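Local coordinates for teichoic acid biosynthesis protein F (Staphylococcus epidermidis, PDB 3L7I), which is a teichoic acid biosynthesis protein whose modelled part has the two-domain, Rossmann-like architecture of the GT-B clan, at residues S616-D622 against R635-F640; V514-A519 against S610-L614; E572-Y577 against A674-L680. All coordinates share one frame. Numbering follows the deposited sequence.

Contact 1: residues S616-D622 against R635-F640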
ATOM      1  N   SER A 616     -22.828 -29.550  51.724  1.00 58.55           N
ATOM      2  CA  SER A 616     -21.672 -29.623  52.627  1.00 57.84           C
ATOM      3  C   SER A 616     -21.998 -29.234  54.058  1.00 58.40           C
ATOM      4  O   SER A 616     -22.521 -28.140  54.299  1.00 58.70           O
ATOM      5  CB  SER A 616     -20.541 -28.723  52.147  1.00 56.81           C
ATOM      6  OG  SER A 616     -19.968 -29.187  50.944  1.00 56.45           O
ATOM      7  N   ASP A 617     -21.657 -30.115  54.999  1.00 58.80           N
ATOM      8  CA  ASP A 617     -21.876 -29.867  56.420  1.00 59.66           C
ATOM      9  C   ASP A 617     -20.868 -28.890  57.005  1.00 59.12           C
ATOM     10  O   ASP A 617     -21.126 -28.281  58.034  1.00 59.93           O
ATOM     11  CB  ASP A 617     -21.868 -31.174  57.200  1.00 60.63           C
ATOM     12  CG  ASP A 617     -23.040 -32.070  56.834  1.00 61.74           C
ATOM     13  OD1 ASP A 617     -24.195 -31.769  57.250  1.00 63.75           O
ATOM     14  OD2 ASP A 617     -22.807 -33.074  56.119  1.00 61.60           O
ATOM     15  N   CYS A 618     -19.721 -28.749  56.353  1.00 61.14           N
ATOM     16  CA  CYS A 618     -18.779 -27.694  56.691  1.00 61.21           C
ATOM     17  C   CYS A 618     -17.845 -27.453  55.520  1.00 59.28           C
ATOM     18  O   CYS A 618     -17.792 -28.261  54.593  1.00 58.05           O
ATOM     19  CB  CYS A 618     -17.973 -28.031  57.946  1.00 63.75           C
ATOM     20  SG  CYS A 618     -16.842 -29.449  57.795  1.00 64.00           S
ATOM     21  N   LEU A 619     -17.116 -26.337  55.572  1.00 56.45           N
ATOM     22  CA  LEU A 619     -16.142 -25.951  54.556  1.00 55.81           C
ATOM     23  C   LEU A 619     -14.745 -25.907  55.169  1.00 56.02           C
ATOM     24  O   LEU A 619     -14.552 -25.355  56.256  1.00 56.68           O
ATOM     25  CB  LEU A 619     -16.482 -24.565  54.013  1.00 55.82           C
ATOM     26  CG  LEU A 619     -16.185 -24.406  52.516  1.00 55.38           C
ATOM     27  CD1 LEU A 619     -16.141 -22.950  52.091  1.00 55.70           C
ATOM     28  CD2 LEU A 619     -14.903 -25.114  52.151  1.00 55.10           C
ATOM     29  N   ILE A 620     -13.753 -26.479  54.502  1.00 55.76           N
ATOM     30  CA  ILE A 620     -12.384 -26.215  54.928  1.00 56.23           C
ATOM     31  C   ILE A 620     -11.716 -25.473  53.798  1.00 56.02           C
ATOM     32  O   ILE A 620     -11.738 -25.920  52.641  1.00 55.63           O
ATOM     33  CB  ILE A 620     -11.588 -27.485  55.240  1.00 56.66           C
ATOM     34  CG1 ILE A 620     -12.352 -28.356  56.226  1.00 57.07           C
ATOM     35  CG2 ILE A 620     -10.214 -27.133  55.800  1.00 57.52           C
ATOM     36  CD1 ILE A 620     -11.597 -29.600  56.594  1.00 57.81           C
ATOM     37  N   THR A 621     -11.132 -24.329  54.127  1.00 56.55           N
ATOM     38  CA  THR A 621     -10.476 -23.523  53.120  1.00 56.70           C
ATOM     39  C   THR A 621      -9.284 -22.791  53.756  1.00 57.77           C
ATOM     40  O   THR A 621      -8.872 -23.141  54.865  1.00 58.36           O
ATOM     41  CB  THR A 621     -11.484 -22.579  52.487  1.00 56.44           C
ATOM     42  OG1 THR A 621     -10.887 -21.963  51.349  1.00 56.76           O
ATOM     43  CG2 THR A 621     -11.934 -21.517  53.488  1.00 57.01           C
ATOM     44  N   ASP A 622      -8.697 -21.821  53.055  1.00 58.30           N
ATOM     45  CA  ASP A 622      -7.642 -21.011  53.658  1.00 59.62           C
ATOM     46  C   ASP A 622      -7.751 -19.530  53.332  1.00 60.31           C
ATOM     47  O   ASP A 622      -8.205 -18.760  54.173  1.00 60.80           O
ATOM     48  CB  ASP A 622      -6.252 -21.545  53.321  1.00 60.41           C
ATOM     49  CG  ASP A 622      -6.119 -21.937  51.885  1.00 60.02           C
ATOM     50  OD1 ASP A 622      -5.942 -23.136  51.630  1.00 59.69           O
ATOM     51  OD2 ASP A 622      -6.193 -21.058  51.000  1.00 60.28           O
ATOM     52  N   ARG A 635     -22.914 -22.173  58.425  1.00 62.31           N
ATOM     53  CA  ARG A 635     -22.397 -23.455  58.835  1.00 61.80           C
ATOM     54  C   ARG A 635     -20.943 -23.260  59.246  1.00 61.21           C
ATOM     55  O   ARG A 635     -20.352 -22.230  58.949  1.00 60.96           O
ATOM     56  CB  ARG A 635     -22.550 -24.483  57.694  1.00 60.76           C
ATOM     57  CG  ARG A 635     -23.787 -25.358  57.795  1.00 61.76           C
ATOM     58  CD  ARG A 635     -24.842 -25.111  56.750  1.00 62.09           C
ATOM     59  NE  ARG A 635     -24.642 -25.972  55.590  1.00 61.13           N
ATOM     60  CZ  ARG A 635     -25.595 -26.375  54.740  1.00 61.72           C
ATOM     61  NH1 ARG A 635     -25.251 -27.136  53.707  1.00 60.96           N
ATOM     62  NH2 ARG A 635     -26.873 -26.027  54.892  1.00 63.31           N
ATOM     63  N   PRO A 636     -20.364 -24.243  59.950  1.00 61.29           N
ATOM     64  CA  PRO A 636     -18.976 -24.142  60.415  1.00 61.11           C
ATOM     65  C   PRO A 636     -17.977 -24.091  59.267  1.00 59.64           C
ATOM     66  O   PRO A 636     -18.068 -24.905  58.354  1.00 58.72           O
ATOM     67  CB  PRO A 636     -18.769 -25.450  61.186  1.00 61.65           C
ATOM     68  CG  PRO A 636     -20.123 -25.926  61.510  1.00 62.60           C
ATOM     69  CD  PRO A 636     -20.998 -25.494  60.393  1.00 61.92           C
ATOM     70  N   GLN A 637     -17.042 -23.151  59.316  1.00 59.70           N
ATOM     71  CA  GLN A 637     -15.915 -23.172  58.399  1.00 58.72           C
ATOM     72  C   GLN A 637     -14.642 -23.342  59.222  1.00 59.35           C
ATOM     73  O   GLN A 637     -14.623 -23.005  60.405  1.00 60.61           O
ATOM     74  CB  GLN A 637     -15.846 -21.898  57.558  1.00 58.53           C
ATOM     75  CG  GLN A 637     -17.169 -21.449  56.975  1.00 58.53           C
ATOM     76  CD  GLN A 637     -17.001 -20.461  55.830  1.00 58.31           C
ATOM     77  OE1 GLN A 637     -15.967 -20.446  55.153  1.00 57.80           O
ATOM     78  NE2 GLN A 637     -18.027 -19.642  55.592  1.00 58.94           N
ATOM     79  N   PHE A 638     -13.608 -23.901  58.591  1.00 58.74           N
ATOM     80  CA  PHE A 638     -12.280 -24.068  59.172  1.00 59.51           C
ATOM     81  C   PHE A 638     -11.267 -23.476  58.211  1.00 59.17           C
ATOM     82  O   PHE A 638     -11.536 -23.342  57.007  1.00 58.20           O
ATOM     83  CB  PHE A 638     -11.959 -25.545  59.372  1.00 59.56           C
ATOM     84  CG  PHE A 638     -12.799 -26.209  60.419  1.00 60.32           C
ATOM     85  CD1 PHE A 638     -12.387 -26.231  61.758  1.00 61.93           C
ATOM     86  CD2 PHE A 638     -14.006 -26.815  60.083  1.00 59.77           C
ATOM     87  CE1 PHE A 638     -13.161 -26.849  62.735  1.00 62.97           C
ATOM     88  CE2 PHE A 638     -14.771 -27.430  61.063  1.00 60.79           C
ATOM     89  CZ  PHE A 638     -14.349 -27.447  62.382  1.00 62.38           C
ATOM     90  N   PHE A 639     -10.095 -23.143  58.733  1.00 60.24           N
ATOM     91  CA  PHE A 639      -9.102 -22.424  57.959  1.00 60.41           C
ATOM     92  C   PHE A 639      -7.732 -22.988  58.206  1.00 61.36           C
ATOM     93  O   PHE A 639      -7.058 -22.644  59.168  1.00 62.85           O
ATOM     94  CB  PHE A 639      -9.191 -20.930  58.263  1.00 61.27           C
ATOM     95  CG  PHE A 639     -10.530 -20.372  57.939  1.00 60.59           C
ATOM     96  CD1 PHE A 639     -10.852 -20.038  56.619  1.00 59.70           C
ATOM     97  CD2 PHE A 639     -11.512 -20.289  58.913  1.00 61.03           C
ATOM     98  CE1 PHE A 639     -12.116 -19.572  56.287  1.00 59.32           C
ATOM     99  CE2 PHE A 639     -12.780 -19.826  58.588  1.00 60.65           C
ATOM    100  CZ  PHE A 639     -13.083 -19.458  57.272  1.00 59.79           C
ATOM    101  N   PHE A 640      -7.341 -23.886  57.324  1.00 60.72           N
ATOM    102  CA  PHE A 640      -6.110 -24.635  57.461  1.00 61.73           C
ATOM    103  C   PHE A 640      -4.942 -23.857  56.824  1.00 62.60           C
ATOM    104  O   PHE A 640      -4.397 -24.239  55.789  1.00 62.44           O
ATOM    105  CB  PHE A 640      -6.335 -25.977  56.793  1.00 60.88           C
ATOM    106  CG  PHE A 640      -5.163 -26.864  56.805  1.00 62.01           C
ATOM    107  CD1 PHE A 640      -4.859 -27.625  55.691  1.00 61.66           C
ATOM    108  CD2 PHE A 640      -4.368 -26.973  57.925  1.00 63.70           C
ATOM    109  CE1 PHE A 640      -3.766 -28.488  55.691  1.00 62.99           C
ATOM    110  CE2 PHE A 640      -3.271 -27.838  57.936  1.00 65.05           C
ATOM    111  CZ  PHE A 640      -2.967 -28.591  56.816  1.00 64.69           C
TER
HETATM  112  O   HOH W   1      -5.666 -25.504  53.131  1.00 32.00           O

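Contact 2: residues V514-A519 against S610-L614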
ATOM      1  N   VAL A 514     -29.507 -20.056  44.899  1.00 75.51           N
ATOM      2  CA  VAL A 514     -29.785 -21.415  45.385  1.00 76.27           C
ATOM      3  C   VAL A 514     -29.432 -21.636  46.869  1.00 75.71           C
ATOM      4  O   VAL A 514     -30.063 -22.455  47.532  1.00 77.10           O
ATOM      5  CB  VAL A 514     -29.053 -22.501  44.532  1.00 75.40           C
ATOM      6  CG1 VAL A 514     -29.935 -23.047  43.432  1.00 77.34           C
ATOM      7  CG2 VAL A 514     -27.775 -21.943  43.973  1.00 73.28           C
ATOM      8  N   LEU A 515     -28.410 -20.944  47.379  1.00 73.90           N
ATOM      9  CA  LEU A 515     -28.014 -21.126  48.772  1.00 73.48           C
ATOM     10  C   LEU A 515     -29.114 -20.581  49.679  1.00 75.48           C
ATOM     11  O   LEU A 515     -29.339 -21.056  50.794  1.00 76.30           O
ATOM     12  CB  LEU A 515     -26.672 -20.458  49.054  1.00 71.42           C
ATOM     13  CG  LEU A 515     -25.505 -20.917  48.174  1.00 69.65           C
ATOM     14  CD1 LEU A 515     -24.256 -20.172  48.555  1.00 68.11           C
ATOM     15  CD2 LEU A 515     -25.260 -22.419  48.265  1.00 69.43           C
ATOM     16  N   VAL A 516     -29.827 -19.588  49.173  1.00 76.46           N
ATOM     17  CA  VAL A 516     -30.915 -18.989  49.930  1.00 78.61           C
ATOM     18  C   VAL A 516     -32.256 -19.719  49.721  1.00 81.20           C
ATOM     19  O   VAL A 516     -32.971 -20.011  50.691  1.00 83.12           O
ATOM     20  CB  VAL A 516     -31.052 -17.510  49.583  1.00 78.63           C
ATOM     21  CG1 VAL A 516     -32.402 -16.992  50.023  1.00 81.31           C
ATOM     22  CG2 VAL A 516     -29.926 -16.716  50.220  1.00 76.95           C
ATOM     23  N   ASN A 517     -32.578 -20.029  48.463  1.00 81.51           N
ATOM     24  CA  ASN A 517     -33.871 -20.621  48.106  1.00 84.29           C
ATOM     25  C   ASN A 517     -34.010 -22.150  48.182  1.00 85.14           C
ATOM     26  O   ASN A 517     -35.128 -22.660  48.084  1.00 87.90           O
ATOM     27  CB  ASN A 517     -34.247 -20.228  46.684  1.00 84.69           C
ATOM     28  CG  ASN A 517     -34.167 -18.760  46.450  1.00 84.05           C
ATOM     29  OD1 ASN A 517     -34.538 -17.962  47.312  1.00 84.82           O
ATOM     30  ND2 ASN A 517     -33.682 -18.378  45.269  1.00 82.82           N
ATOM     31  N   ARG A 518     -32.908 -22.881  48.332  1.00 83.04           N
ATOM     32  CA  ARG A 518     -32.924 -24.317  48.081  1.00 83.64           C
ATOM     33  C   ARG A 518     -32.256 -25.167  49.145  1.00 82.76           C
ATOM     34  O   ARG A 518     -32.219 -26.393  49.015  1.00 83.25           O
ATOM     35  CB  ARG A 518     -32.225 -24.618  46.763  1.00 82.15           C
ATOM     36  CG  ARG A 518     -32.941 -24.127  45.520  1.00 83.44           C
ATOM     37  CD  ARG A 518     -33.821 -25.213  44.967  1.00 86.01           C
ATOM     38  NE  ARG A 518     -33.611 -25.400  43.538  1.00 85.88           N
ATOM     39  CZ  ARG A 518     -34.119 -26.415  42.843  1.00 87.88           C
ATOM     40  NH1 ARG A 518     -34.859 -27.339  43.451  1.00 90.15           N
ATOM     41  NH2 ARG A 518     -33.878 -26.510  41.539  1.00 87.84           N
ATOM     42  N   ALA A 519     -31.707 -24.540  50.181  1.00 81.58           N
ATOM     43  CA  ALA A 519     -30.959 -25.299  51.180  1.00 80.63           C
ATOM     44  C   ALA A 519     -31.820 -26.372  51.869  1.00 83.18           C
ATOM     45  O   ALA A 519     -31.294 -27.316  52.476  1.00 82.69           O
ATOM     46  CB  ALA A 519     -30.321 -24.381  52.191  1.00 79.41           C
ATOM     47  N   SER A 610     -21.987 -24.054  43.809  1.00 60.27           N
ATOM     48  CA  SER A 610     -22.986 -23.696  44.819  1.00 60.50           C
ATOM     49  C   SER A 610     -23.714 -24.946  45.276  1.00 60.59           C
ATOM     50  O   SER A 610     -24.099 -25.079  46.436  1.00 60.35           O
ATOM     51  CB  SER A 610     -23.992 -22.707  44.251  1.00 62.13           C
ATOM     52  OG  SER A 610     -23.457 -22.092  43.100  1.00 62.73           O
ATOM     53  N   GLU A 611     -23.903 -25.862  44.338  1.00 61.21           N
ATOM     54  CA  GLU A 611     -24.459 -27.159  44.658  1.00 61.50           C
ATOM     55  C   GLU A 611     -23.535 -27.907  45.609  1.00 60.10           C
ATOM     56  O   GLU A 611     -23.998 -28.544  46.549  1.00 60.17           O
ATOM     57  CB  GLU A 611     -24.728 -27.968  43.386  1.00 62.70           C
ATOM     58  CG  GLU A 611     -25.786 -27.332  42.498  1.00 65.12           C
ATOM     59  CD  GLU A 611     -26.150 -28.176  41.310  1.00 68.67           C
ATOM     60  OE1 GLU A 611     -25.407 -29.134  41.013  1.00 68.48           O
ATOM     61  OE2 GLU A 611     -27.180 -27.879  40.664  1.00 72.12           O
ATOM     62  N   LEU A 612     -22.228 -27.819  45.395  1.00 59.10           N
ATOM     63  CA  LEU A 612     -21.320 -28.471  46.323  1.00 58.05           C
ATOM     64  C   LEU A 612     -21.459 -27.872  47.743  1.00 57.55           C
ATOM     65  O   LEU A 612     -21.412 -28.601  48.747  1.00 57.37           O
ATOM     66  CB  LEU A 612     -19.881 -28.454  45.810  1.00 57.41           C
ATOM     67  CG  LEU A 612     -19.633 -29.340  44.584  1.00 58.12           C
ATOM     68  CD1 LEU A 612     -18.194 -29.220  44.057  1.00 57.81           C
ATOM     69  CD2 LEU A 612     -19.975 -30.775  44.906  1.00 58.51           C
ATOM     70  N   PHE A 613     -21.670 -26.560  47.846  1.00 57.63           N
ATOM     71  CA  PHE A 613     -21.877 -25.984  49.177  1.00 57.52           C
ATOM     72  C   PHE A 613     -23.133 -26.549  49.811  1.00 58.43           C
ATOM     73  O   PHE A 613     -23.115 -26.966  50.970  1.00 58.38           O
ATOM     74  CB  PHE A 613     -21.967 -24.449  49.155  1.00 57.82           C
ATOM     75  CG  PHE A 613     -20.711 -23.772  48.719  1.00 57.21           C
ATOM     76  CD1 PHE A 613     -19.475 -24.281  49.076  1.00 56.34           C
ATOM     77  CD2 PHE A 613     -20.764 -22.624  47.962  1.00 57.81           C
ATOM     78  CE1 PHE A 613     -18.317 -23.666  48.665  1.00 56.08           C
ATOM     79  CE2 PHE A 613     -19.609 -22.004  47.558  1.00 57.54           C
ATOM     80  CZ  PHE A 613     -18.384 -22.523  47.910  1.00 56.68           C
ATOM     81  N   LEU A 614     -24.227 -26.543  49.049  1.00 59.53           N
ATOM     82  CA  LEU A 614     -25.536 -26.958  49.556  1.00 60.83           C
ATOM     83  C   LEU A 614     -25.466 -28.298  50.277  1.00 60.80           C
ATOM     84  O   LEU A 614     -26.054 -28.474  51.332  1.00 61.52           O
ATOM     85  CB  LEU A 614     -26.553 -27.051  48.424  1.00 62.22           C
ATOM     86  CG  LEU A 614     -27.257 -25.755  48.040  1.00 63.27           C
ATOM     87  CD1 LEU A 614     -28.480 -26.074  47.210  1.00 65.18           C
ATOM     88  CD2 LEU A 614     -27.658 -24.969  49.280  1.00 63.63           C
TER

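Contact 3: residues E572-Y577 against A674-L680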
ATOM      1  N   GLU A 572      -9.655 -41.122  61.205  1.00 72.14           N
ATOM      2  CA  GLU A 572     -10.331 -40.359  62.255  1.00 72.09           C
ATOM      3  C   GLU A 572     -11.778 -40.032  61.947  1.00 70.68           C
ATOM      4  O   GLU A 572     -12.556 -39.752  62.849  1.00 71.27           O
ATOM      5  CB  GLU A 572      -9.588 -39.039  62.521  1.00 71.25           C
ATOM      6  CG  GLU A 572      -8.281 -39.186  63.278  1.00 73.29           C
ATOM      7  CD  GLU A 572      -8.468 -39.743  64.688  1.00 75.88           C
ATOM      8  OE1 GLU A 572      -9.436 -39.335  65.363  1.00 75.84           O
ATOM      9  OE2 GLU A 572      -7.647 -40.583  65.126  1.00 80.04           O
ATOM     10  N   LEU A 573     -12.131 -40.045  60.672  1.00 69.07           N
ATOM     11  CA  LEU A 573     -13.423 -39.525  60.256  1.00 67.68           C
ATOM     12  C   LEU A 573     -14.094 -40.408  59.212  1.00 67.61           C
ATOM     13  O   LEU A 573     -15.260 -40.203  58.888  1.00 67.01           O
ATOM     14  CB  LEU A 573     -13.255 -38.105  59.690  1.00 65.55           C
ATOM     15  CG  LEU A 573     -12.687 -37.067  60.654  1.00 65.64           C
ATOM     16  CD1 LEU A 573     -12.331 -35.777  59.956  1.00 63.84           C
ATOM     17  CD2 LEU A 573     -13.675 -36.813  61.761  1.00 66.49           C
ATOM     18  N   GLY A 574     -13.358 -41.386  58.698  1.00 80.24           N
ATOM     19  CA  GLY A 574     -13.824 -42.205  57.595  1.00 78.72           C
ATOM     20  C   GLY A 574     -15.109 -42.997  57.783  1.00 79.61           C
ATOM     21  O   GLY A 574     -15.589 -43.627  56.836  1.00 78.53           O
ATOM     22  N   ASP A 575     -15.668 -42.977  58.987  1.00 70.91           N
ATOM     23  CA  ASP A 575     -16.885 -43.733  59.255  1.00 72.47           C
ATOM     24  C   ASP A 575     -18.056 -42.794  59.465  1.00 71.55           C
ATOM     25  O   ASP A 575     -19.209 -43.208  59.406  1.00 72.55           O
ATOM     26  CB  ASP A 575     -16.728 -44.661  60.472  1.00 77.26           C
ATOM     27  CG  ASP A 575     -15.863 -45.898  60.183  1.00 80.49           C
ATOM     28  OD1 ASP A 575     -15.829 -46.376  59.019  1.00 78.54           O
ATOM     29  OD2 ASP A 575     -15.225 -46.403  61.139  1.00 85.76           O
ATOM     30  N   ASP A 576     -17.766 -41.527  59.716  1.00 70.79           N
ATOM     31  CA  ASP A 576     -18.821 -40.545  59.924  1.00 69.48           C
ATOM     32  C   ASP A 576     -18.935 -39.601  58.727  1.00 66.93           C
ATOM     33  O   ASP A 576     -20.005 -39.056  58.457  1.00 66.56           O
ATOM     34  CB  ASP A 576     -18.566 -39.733  61.201  1.00 72.27           C
ATOM     35  CG  ASP A 576     -18.669 -40.576  62.476  1.00 77.86           C
ATOM     36  OD1 ASP A 576     -19.666 -41.323  62.620  1.00 79.38           O
ATOM     37  OD2 ASP A 576     -17.762 -40.468  63.343  1.00 81.27           O
ATOM     38  N   TYR A 577     -17.829 -39.429  58.010  1.00 65.72           N
ATOM     39  CA  TYR A 577     -17.718 -38.403  56.977  1.00 63.75           C
ATOM     40  C   TYR A 577     -17.256 -38.890  55.615  1.00 63.29           C
ATOM     41  O   TYR A 577     -16.601 -39.923  55.456  1.00 64.26           O
ATOM     42  CB  TYR A 577     -16.736 -37.319  57.414  1.00 62.74           C
ATOM     43  CG  TYR A 577     -17.214 -36.451  58.541  1.00 62.94           C
ATOM     44  CD1 TYR A 577     -17.947 -35.298  58.288  1.00 61.95           C
ATOM     45  CD2 TYR A 577     -16.919 -36.776  59.866  1.00 64.42           C
ATOM     46  CE1 TYR A 577     -18.383 -34.499  59.326  1.00 62.42           C
ATOM     47  CE2 TYR A 577     -17.345 -35.986  60.906  1.00 65.95           C
ATOM     48  CZ  TYR A 577     -18.078 -34.845  60.635  1.00 64.45           C
ATOM     49  OH  TYR A 577     -18.512 -34.045  61.676  1.00 67.63           O
ATOM     50  N   ALA A 674      -8.621 -32.326  62.593  1.00 73.16           N
ATOM     51  CA  ALA A 674      -9.216 -33.666  62.567  1.00 72.75           C
ATOM     52  C   ALA A 674     -10.032 -33.929  63.827  1.00 75.03           C
ATOM     53  O   ALA A 674     -11.199 -34.284  63.756  1.00 74.89           O
ATOM     54  CB  ALA A 674      -8.145 -34.735  62.390  1.00 72.26           C
ATOM     55  N   LYS A 675      -9.425 -33.743  64.985  1.00 77.26           N
ATOM     56  CA  LYS A 675     -10.124 -33.994  66.226  1.00 79.63           C
ATOM     57  C   LYS A 675     -11.383 -33.138  66.310  1.00 80.15           C
ATOM     58  O   LYS A 675     -12.440 -33.617  66.693  1.00 81.14           O
ATOM     59  CB  LYS A 675      -9.194 -33.738  67.414  1.00 82.05           C
ATOM     60  CG  LYS A 675      -7.949 -34.646  67.457  1.00 81.94           C
ATOM     61  CD  LYS A 675      -8.323 -36.137  67.406  1.00 81.50           C
ATOM     62  CE  LYS A 675      -7.137 -37.037  67.763  1.00 82.18           C
ATOM     63  NZ  LYS A 675      -7.512 -38.487  67.773  1.00 82.44           N
ATOM     64  N   GLU A 676     -11.268 -31.874  65.929  1.00 81.38           N
ATOM     65  CA  GLU A 676     -12.386 -30.933  65.997  1.00 82.61           C
ATOM     66  C   GLU A 676     -13.618 -31.377  65.180  1.00 81.41           C
ATOM     67  O   GLU A 676     -14.745 -31.347  65.687  1.00 83.41           O
ATOM     68  CB  GLU A 676     -11.914 -29.548  65.548  1.00 82.34           C
ATOM     69  CG  GLU A 676     -12.864 -28.413  65.876  1.00 84.61           C
ATOM     70  CD  GLU A 676     -12.538 -27.731  67.186  1.00 87.93           C
ATOM     71  OE1 GLU A 676     -12.487 -28.423  68.234  1.00 89.65           O
ATOM     72  OE2 GLU A 676     -12.340 -26.495  67.165  1.00 89.01           O
ATOM     73  N   LEU A 677     -13.395 -31.773  63.922  1.00 76.31           N
ATOM     74  CA  LEU A 677     -14.438 -32.345  63.046  1.00 74.73           C
ATOM     75  C   LEU A 677     -15.237 -33.530  63.654  1.00 75.75           C
ATOM     76  O   LEU A 677     -16.377 -33.805  63.254  1.00 75.32           O
ATOM     77  CB  LEU A 677     -13.810 -32.799  61.720  1.00 71.99           C
ATOM     78  CG  LEU A 677     -13.602 -31.815  60.557  1.00 70.15           C
ATOM     79  CD1 LEU A 677     -13.827 -30.366  60.946  1.00 71.40           C
ATOM     80  CD2 LEU A 677     -12.219 -31.974  59.902  1.00 68.67           C
ATOM     81  N   LYS A 678     -14.629 -34.243  64.599  1.00103.12           N
ATOM     82  CA  LYS A 678     -15.267 -35.414  65.186  1.00104.52           C
ATOM     83  C   LYS A 678     -16.705 -35.068  65.550  1.00106.65           C
ATOM     84  O   LYS A 678     -17.630 -35.837  65.290  1.00106.88           O
ATOM     85  CB  LYS A 678     -14.507 -35.861  66.433  1.00106.42           C
ATOM     86  CG  LYS A 678     -14.441 -37.354  66.619  1.00106.66           C
ATOM     87  CD  LYS A 678     -13.860 -38.011  65.383  1.00103.89           C
ATOM     88  CE  LYS A 678     -12.933 -39.141  65.769  1.00104.41           C
ATOM     89  NZ  LYS A 678     -11.769 -38.574  66.487  1.00105.25           N
ATOM     90  N   ASN A 679     -16.876 -33.886  66.134  1.00 82.46           N
ATOM     91  CA  ASN A 679     -18.161 -33.433  66.641  1.00 85.28           C
ATOM     92  C   ASN A 679     -18.536 -32.060  66.081  1.00 85.37           C
ATOM     93  O   ASN A 679     -18.266 -31.023  66.702  1.00 87.17           O
ATOM     94  CB  ASN A 679     -18.118 -33.391  68.167  1.00 88.70           C
ATOM     95  CG  ASN A 679     -19.434 -32.967  68.775  1.00 92.19           C
ATOM     96  OD1 ASN A 679     -20.396 -32.689  68.057  1.00 92.14           O
ATOM     97  ND2 ASN A 679     -19.487 -32.913  70.108  1.00 95.50           N
ATOM     98  N   LEU A 680     -19.156 -32.058  64.903  1.00 86.58           N
ATOM     99  CA  LEU A 680     -19.533 -30.806  64.254  1.00 86.62           C
ATOM    100  C   LEU A 680     -20.402 -29.916  65.146  1.00 90.71           C
ATOM    101  O   LEU A 680     -20.148 -28.715  65.264  1.00 91.76           O
ATOM    102  CB  LEU A 680     -20.223 -31.052  62.908  1.00 84.51           C
ATOM    103  CG  LEU A 680     -19.332 -30.962  61.666  1.00 80.68           C
ATOM    104  CD1 LEU A 680     -20.167 -30.689  60.431  1.00 79.51           C
ATOM    105  CD2 LEU A 680     -18.277 -29.882  61.834  1.00 80.44           C
TER

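Contact 1: residues S616-D622 against R635-F640
Strands 618-621 and 637-640 run side by side in parallel, with axes 4.7 Å apart at closest and 17° between their directions. With helix 626-630 between them in the chain they form a beta-alpha-beta unit of a Rossmann-like parallel sheet in this GT-B fold. Four backbone hydrogen bonds alternate between the two segments: L619 N to P636 O (3.3 Å), F638 N to L619 O (2.9 Å), T621 N to F638 O (3.1 Å) and F640 N to T621 O (3.0 Å). L619 therefore pairs with Q637, I620 with F638 and T621 with F639. I620 and F638 share one face, where I620 CG1 lies 4.2 Å from F638 CB and helix 670-677 packs on the F638 ring. L619, Q637, T621 and F639 point to the other, where L619, Q637 and F639 meet helix 626-630. There T621 CG2 comes within 3.4 Å of F639 CE1. Before the strands, S616 O accepts hydrogen bonds from R635 NE (3.3 Å) and NH1 (3.0 Å), and NH1 also hydrogen-bonds L614 O. Past the C-terminal end of strand 618-621, D622 OD1 forms a salt bridge with R548. A water donates to D622 OD1 (2.8 Å) and to F640 O (3.2 Å).

Contact 2: residues V514-A519 against S610-L614
V514 opens the contact. Its CA-to-CB bond points toward segment 610-614, and V514 CG2 lies 3.9 Å from S610 CB. V514 O also meets the methyl L614 CD2 at 3.9 Å. This same carbonyl takes a weak backbone hydrogen bond from R518 N (3.0 Å), in the last turn of helix 513-517. L515 comes next and gives more of its surface to the contact than any other residue of segment 514-519. Its CA-to-CB bond leaves sideways, but the end of the side chain comes nearer to helix 609-614. L515 CD2 sits 3.4 Å from S610 O, 4.0 Å from F613 CB and 3.6 Å from L614 CD2. No hydrogen bond crosses between the segments; methyl groups meet other side chains and backbone carbonyls. The contact joins two short helices of the GT-B fold. Helix 513-517 follows strand 504-506, an outermost strand of the seven-stranded sheet within this chain. Helix 609-614 leads into strand 618-621 of the six-stranded sheet. After N517 the chain leaves helical geometry at R518. R518 CB still touches L614 CD1 at 4.0 Å, but its guanidinium leads away to a salt bridge with D521 and a cation-pi contact with Y524. A519 ends the segment. A519 CA lies 3.8 Å and A519 CB 4.0 Å from L614 CD2.

Contact 3: residues E572-Y577 against A674-L680
E572 OE1 is shared by two lysines. K678 NZ donates to E572 OE1 at 2.7 Å, and K675 NZ approaches the same oxygen at 3.2 Å in a weaker bond. Both pairs are salt bridges, so the three residues form a small charged network. K675 and K678 both start away from segment 572-577, and their long chains bring the ammonium groups back to the carboxylate. A second polar link lies further along, where Y577 OH makes a weak hydrogen bond of 2.7 Å to L677 O. These bonds join the C-terminal part of helix 566-573 and the start of strand 577-581 to helix 670-677 and the residues that follow it. All belong to the domain of the GT-B fold built on the six-stranded parallel sheet. The two segments pack together through L573. Its CD1 lies 3.8 Å from L677 CB, and L573 CD2 lies 3.8 Å from K678 CD and 4.1 Å from A674 O. Beyond it, L680 CG lies at the edge of the Y577 ring, 3.2 Å from Y577 OH and 4.2 Å from Y577 CZ. Y577 and L677 also rest on I541 of strand 539-543, while L680 touches K539 of that strand.

Contact 1 joins two strands of the six-stranded sheet and touches both other contacts. Its centre is about 15 Å from that of contact 2 and about 13 Å from that of contact 3. Helix 609-614 of contact 2 runs on into strand 618-621, and L619 CD1 packs on F613 CE1 at 4.1 Å. Toward contact 3, F638 and I620 pack on L677 of helix 670-677. Contacts 2 and 3 do not touch; their nearest atoms are about 11 Å apart. Along the chain contact 1 follows contact 2 and is nested within contact 3, while contacts 2 and 3 cross. Contact 2 joins the six-stranded sheet's domain to helix 513-517, which follows the other sheet's last strand.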